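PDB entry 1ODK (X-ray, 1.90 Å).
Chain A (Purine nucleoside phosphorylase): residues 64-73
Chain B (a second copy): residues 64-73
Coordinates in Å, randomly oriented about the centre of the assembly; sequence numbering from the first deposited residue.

Chain A 64-73: GMGTPSAAIV
Chain B 64-73: GMGTPSAAIV

What backbone shape do the two stretches bring to the contact? Each copy runs as an irregular segment through residues 64 and 65 and enters a helix at residue 67 that continues past Val A73 and Val B73, with Gly A66 and Gly B66 at the N-cap positions. Phi/psi are 85/-176 at Gly A64, -101/136 at Met A65 and 97/151 at Gly A66, then -65/-28 at Thr A67 and close to -63/-45 from Pro A68 to Val A73; chain B matches within a few degrees. The first helical turns are fastened by Ala A70 N to Gly A66 O (3.0 Å) and Ala A71 N to Thr A67 O (2.8 Å), bonds repeated in chain B at the same lengths. The register is antiparallel and nearly twofold: the CA atoms of Met A65 and Ser B69 lie 5.4 Å apart, those of Gly A66 and Pro B68 5.3 Å, and the reciprocal pairs repeat these values.

Why does glycine suit positions 64 and 66? Their positive phi angles would jam a CB against the preceding carbonyl oxygen. At Gly A66 an ideal CB would also point toward the partner and sit 2.8 Å from Pro B68 CB, a clash; without it, Gly A66 CA approaches Pro B68 CB to 4.0 Å, and Gly B66 CA meets Pro A68 CB at the same distance. At Gly A64 the obstacle is in its own chain, since a CB would come 2.6 Å from Ser A69 OG.

Which side chains make the apolar contact? The prolines, both C-gamma exo and pointing toward the partner, meet near the middle of the register, with Pro A68 CD 3.6 Å from Pro B68 CG. Each methionine also points toward the other stretch and is m, t, m in chi1 to chi3, a shape that carries its sulfur to an isoleucine across the contact: Met A65 SD is 4.1 Å from Ile B72 CD1, and Ile A72 CD1 is 4.0 Å from Met B65 SD. Both isoleucines are m, t. The long, flexible methionines lose the most surface, 92 Å² each of the 457 Å² buried in total. Thr A67 and Ala A70 point away, as do their counterparts, leaving the contact to their neighbours.

How are the polar groups satisfied when no direct hydrogen bond crosses? Three waters link the polar groups across the contact. Water 2 donates to both Met A65 O and Met B65 O, at 2.6 Å each, bridging two acceptors that stand 4.1 Å apart and cannot bond to each other. Water 1 accepts from Met A65 N at 2.7 Å and donates to Ser B69 OG at 2.8 Å; water 3 mirrors it, accepting from Met B65 N at 2.9 Å and donating to Ser A69 OG at 2.8 Å. The serines are t, with CA-to-CB sideways to the partner. Met A65 O lies 3.6 Å from Ser B69 CB, and the hydroxyl of each serine offers a bridging water an acceptor.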

ATOM      1  N   GLY A  64      -6.559 -26.289  11.938  1.00 13.05           N
ATOM      2  CA  GLY A  64      -6.033 -25.412  12.964  1.00 12.51           C
ATOM      3  C   GLY A  64      -6.700 -24.073  12.694  1.00 13.13           C
ATOM      4  O   GLY A  64      -7.538 -23.982  11.792  1.00 14.73           O
ATOM      5  N   MET A  65      -6.333 -23.036  13.438  1.00 11.73           N
ATOM      6  CA  MET A  65      -6.936 -21.719  13.265  1.00 11.82           C
ATOM      7  C   MET A  65      -6.069 -20.747  12.465  1.00 12.06           C
ATOM      8  O   MET A  65      -4.868 -20.647  12.698  1.00 11.75           O
ATOM      9  CB  MET A  65      -7.232 -21.097  14.634  1.00 12.26           C
ATOM     10  CG  MET A  65      -8.081 -21.968  15.548  1.00 19.98           C
ATOM     11  SD  MET A  65      -8.453 -21.144  17.109  1.00 22.44           S
ATOM     12  CE  MET A  65      -6.896 -21.311  17.946  1.00 16.22           C
ATOM     13  N   GLY A  66      -6.694 -20.025  11.536  1.00 13.27           N
ATOM     14  CA  GLY A  66      -5.976 -19.045  10.734  1.00 10.45           C
ATOM     15  C   GLY A  66      -5.534 -19.539   9.373  1.00  8.58           C
ATOM     16  O   GLY A  66      -5.279 -20.734   9.191  1.00  6.26           O
ATOM     17  N   THR A  67      -5.428 -18.619   8.417  1.00  9.55           N
ATOM     18  CA  THR A  67      -5.018 -18.982   7.063  1.00 11.44           C
ATOM     19  C   THR A  67      -3.592 -19.514   6.975  1.00 11.08           C
ATOM     20  O   THR A  67      -3.278 -20.294   6.082  1.00 12.91           O
ATOM     21  CB  THR A  67      -5.182 -17.803   6.074  1.00 11.46           C
ATOM     22  OG1 THR A  67      -4.603 -16.615   6.626  1.00 10.28           O
ATOM     23  CG2 THR A  67      -6.660 -17.571   5.766  1.00 11.03           C
ATOM     24  N   PRO A  68      -2.702 -19.100   7.894  1.00 10.69           N
ATOM     25  CA  PRO A  68      -1.349 -19.651   7.765  1.00 11.07           C
ATOM     26  C   PRO A  68      -1.342 -21.160   8.032  1.00 11.45           C
ATOM     27  O   PRO A  68      -0.686 -21.922   7.326  1.00 11.35           O
ATOM     28  CB  PRO A  68      -0.556 -18.865   8.808  1.00 12.49           C
ATOM     29  CG  PRO A  68      -1.240 -17.527   8.795  1.00  9.80           C
ATOM     30  CD  PRO A  68      -2.706 -17.927   8.788  1.00 12.32           C
ATOM     31  N   SER A  69      -2.081 -21.577   9.055  1.00 12.19           N
ATOM     32  CA  SER A  69      -2.163 -22.988   9.424  1.00 11.73           C
ATOM     33  C   SER A  69      -2.936 -23.747   8.348  1.00 10.74           C
ATOM     34  O   SER A  69      -2.514 -24.819   7.896  1.00  9.09           O
ATOM     35  CB  SER A  69      -2.865 -23.134  10.786  1.00 12.45           C
ATOM     36  OG  SER A  69      -2.765 -24.456  11.286  1.00 14.05           O
ATOM     37  N   ALA A  70      -4.061 -23.177   7.926  1.00  9.16           N
ATOM     38  CA  ALA A  70      -4.899 -23.799   6.899  1.00 11.04           C
ATOM     39  C   ALA A  70      -4.150 -23.965   5.573  1.00 10.82           C
ATOM     40  O   ALA A  70      -4.258 -25.003   4.924  1.00  9.55           O
ATOM     41  CB  ALA A  70      -6.169 -22.966   6.682  1.00  8.18           C
ATOM     42  N   ALA A  71      -3.397 -22.938   5.171  1.00 10.53           N
ATOM     43  CA  ALA A  71      -2.644 -22.991   3.920  1.00 10.25           C
ATOM     44  C   ALA A  71      -1.616 -24.127   3.955  1.00  9.50           C
ATOM     45  O   ALA A  71      -1.446 -24.849   2.976  1.00  9.02           O
ATOM     46  CB  ALA A  71      -1.947 -21.647   3.662  1.00 10.16           C
ATOM     47  N   ILE A  72      -0.928 -24.278   5.080  1.00 10.92           N
ATOM     48  CA  ILE A  72       0.051 -25.350   5.222  1.00 12.68           C
ATOM     49  C   ILE A  72      -0.663 -26.688   5.034  1.00 11.36           C
ATOM     50  O   ILE A  72      -0.214 -27.543   4.276  1.00 11.99           O
ATOM     51  CB  ILE A  72       0.716 -25.328   6.629  1.00 14.33           C
ATOM     52  CG1 ILE A  72       1.782 -24.230   6.689  1.00 14.45           C
ATOM     53  CG2 ILE A  72       1.321 -26.687   6.951  1.00 10.38           C
ATOM     54  CD1 ILE A  72       2.290 -23.942   8.100  1.00 12.65           C
ATOM     55  N   VAL A  73      -1.789 -26.857   5.715  1.00  9.14           N
ATOM     56  CA  VAL A  73      -2.534 -28.104   5.616  1.00 10.75           C
ATOM     57  C   VAL A  73      -3.057 -28.362   4.194  1.00 11.78           C
ATOM     58  O   VAL A  73      -2.914 -29.467   3.672  1.00 12.66           O
ATOM     59  CB  VAL A  73      -3.692 -28.129   6.646  1.00  9.48           C
ATOM     60  CG1 VAL A  73      -4.582 -29.347   6.420  1.00 11.06           C
ATOM     61  CG2 VAL A  73      -3.112 -28.172   8.064  1.00 13.32           C
TER
ATOM     62  N   GLY B  64      -0.151 -23.323  18.345  1.00 13.77           N
ATOM     63  CA  GLY B  64      -0.623 -23.679  17.019  1.00 14.02           C
ATOM     64  C   GLY B  64       0.348 -22.997  16.061  1.00 15.02           C
ATOM     65  O   GLY B  64       1.327 -22.399  16.511  1.00 15.36           O
ATOM     66  N   MET B  65       0.099 -23.069  14.757  1.00 11.57           N
ATOM     67  CA  MET B  65       0.992 -22.444  13.785  1.00 11.52           C
ATOM     68  C   MET B  65       0.404 -21.160  13.221  1.00 11.09           C
ATOM     69  O   MET B  65      -0.790 -21.098  12.917  1.00 11.05           O
ATOM     70  CB  MET B  65       1.267 -23.403  12.622  1.00 13.51           C
ATOM     71  CG  MET B  65       1.773 -24.773  13.045  1.00 19.60           C
ATOM     72  SD  MET B  65       2.024 -25.845  11.617  1.00 22.15           S
ATOM     73  CE  MET B  65       0.367 -26.340  11.254  1.00 20.36           C
ATOM     74  N   GLY B  66       1.248 -20.143  13.073  1.00 12.52           N
ATOM     75  CA  GLY B  66       0.804 -18.874  12.518  1.00  8.91           C
ATOM     76  C   GLY B  66       0.430 -17.827  13.548  1.00 11.91           C
ATOM     77  O   GLY B  66      -0.048 -18.162  14.633  1.00  9.84           O
ATOM     78  N   THR B  67       0.643 -16.556  13.210  1.00 10.36           N
ATOM     79  CA  THR B  67       0.319 -15.466  14.118  1.00  7.68           C
ATOM     80  C   THR B  67      -1.166 -15.360  14.474  1.00  9.24           C
ATOM     81  O   THR B  67      -1.505 -14.905  15.564  1.00  8.85           O
ATOM     82  CB  THR B  67       0.814 -14.099  13.569  1.00 13.30           C
ATOM     83  OG1 THR B  67       0.363 -13.917  12.221  1.00 10.84           O
ATOM     84  CG2 THR B  67       2.338 -14.034  13.606  1.00  9.96           C
ATOM     85  N   PRO B  68      -2.076 -15.773  13.568  1.00  7.42           N
ATOM     86  CA  PRO B  68      -3.487 -15.657  13.960  1.00  8.14           C
ATOM     87  C   PRO B  68      -3.792 -16.583  15.141  1.00  9.30           C
ATOM     88  O   PRO B  68      -4.516 -16.216  16.071  1.00  8.51           O
ATOM     89  CB  PRO B  68      -4.241 -16.079  12.694  1.00 10.19           C
ATOM     90  CG  PRO B  68      -3.302 -15.682  11.588  1.00  5.33           C
ATOM     91  CD  PRO B  68      -1.954 -16.116  12.139  1.00  8.99           C
ATOM     92  N   SER B  69      -3.237 -17.790  15.088  1.00  8.78           N
ATOM     93  CA  SER B  69      -3.445 -18.769  16.147  1.00  9.92           C
ATOM     94  C   SER B  69      -2.698 -18.344  17.407  1.00 11.19           C
ATOM     95  O   SER B  69      -3.239 -18.405  18.512  1.00 11.25           O
ATOM     96  CB  SER B  69      -2.954 -20.152  15.694  1.00 11.19           C
ATOM     97  OG  SER B  69      -3.277 -21.154  16.651  1.00 13.00           O
ATOM     98  N   ALA B  70      -1.453 -17.905  17.241  1.00  8.94           N
ATOM     99  CA  ALA B  70      -0.648 -17.491  18.385  1.00  9.22           C
ATOM    100  C   ALA B  70      -1.236 -16.265  19.072  1.00  9.00           C
ATOM    101  O   ALA B  70      -1.189 -16.159  20.298  1.00 10.14           O
ATOM    102  CB  ALA B  70       0.791 -17.209  17.947  1.00 10.86           C
ATOM    103  N   ALA B  71      -1.798 -15.344  18.290  1.00  8.06           N
ATOM    104  CA  ALA B  71      -2.376 -14.128  18.858  1.00 10.17           C
ATOM    105  C   ALA B  71      -3.575 -14.457  19.729  1.00 10.31           C
ATOM    106  O   ALA B  71      -3.743 -13.885  20.807  1.00 11.75           O
ATOM    107  CB  ALA B  71      -2.781 -13.150  17.744  1.00 11.19           C
ATOM    108  N   ILE B  72      -4.409 -15.378  19.262  1.00 11.00           N
ATOM    109  CA  ILE B  72      -5.578 -15.789  20.028  1.00 11.31           C
ATOM    110  C   ILE B  72      -5.136 -16.387  21.364  1.00 11.74           C
ATOM    111  O   ILE B  72      -5.717 -16.092  22.409  1.00 12.45           O
ATOM    112  CB  ILE B  72      -6.396 -16.844  19.258  1.00 11.74           C
ATOM    113  CG1 ILE B  72      -7.237 -16.156  18.180  1.00 10.24           C
ATOM    114  CG2 ILE B  72      -7.264 -17.659  20.229  1.00 10.29           C
ATOM    115  CD1 ILE B  72      -7.885 -17.127  17.201  1.00 11.54           C
ATOM    116  N   VAL B  73      -4.110 -17.234  21.320  1.00 11.59           N
ATOM    117  CA  VAL B  73      -3.608 -17.886  22.527  1.00 11.74           C
ATOM    118  C   VAL B  73      -2.956 -16.888  23.481  1.00 10.43           C
ATOM    119  O   VAL B  73      -3.184 -16.938  24.694  1.00 11.62           O
ATOM    120  CB  VAL B  73      -2.606 -19.013  22.169  1.00 13.03           C
ATOM    121  CG1 VAL B  73      -1.993 -19.607  23.443  1.00 10.33           C
ATOM    122  CG2 VAL B  73      -3.320 -20.103  21.389  1.00 14.08           C
TER
HETATM  123  O   HOH W   1      -4.357 -23.324  15.325  1.00 13.15           O
HETATM  124  O   HOH W   2      -2.663 -19.527  11.989  1.00 16.84           O
HETATM  125  O   HOH W   3      -2.145 -24.683  13.976  1.00 14.84           O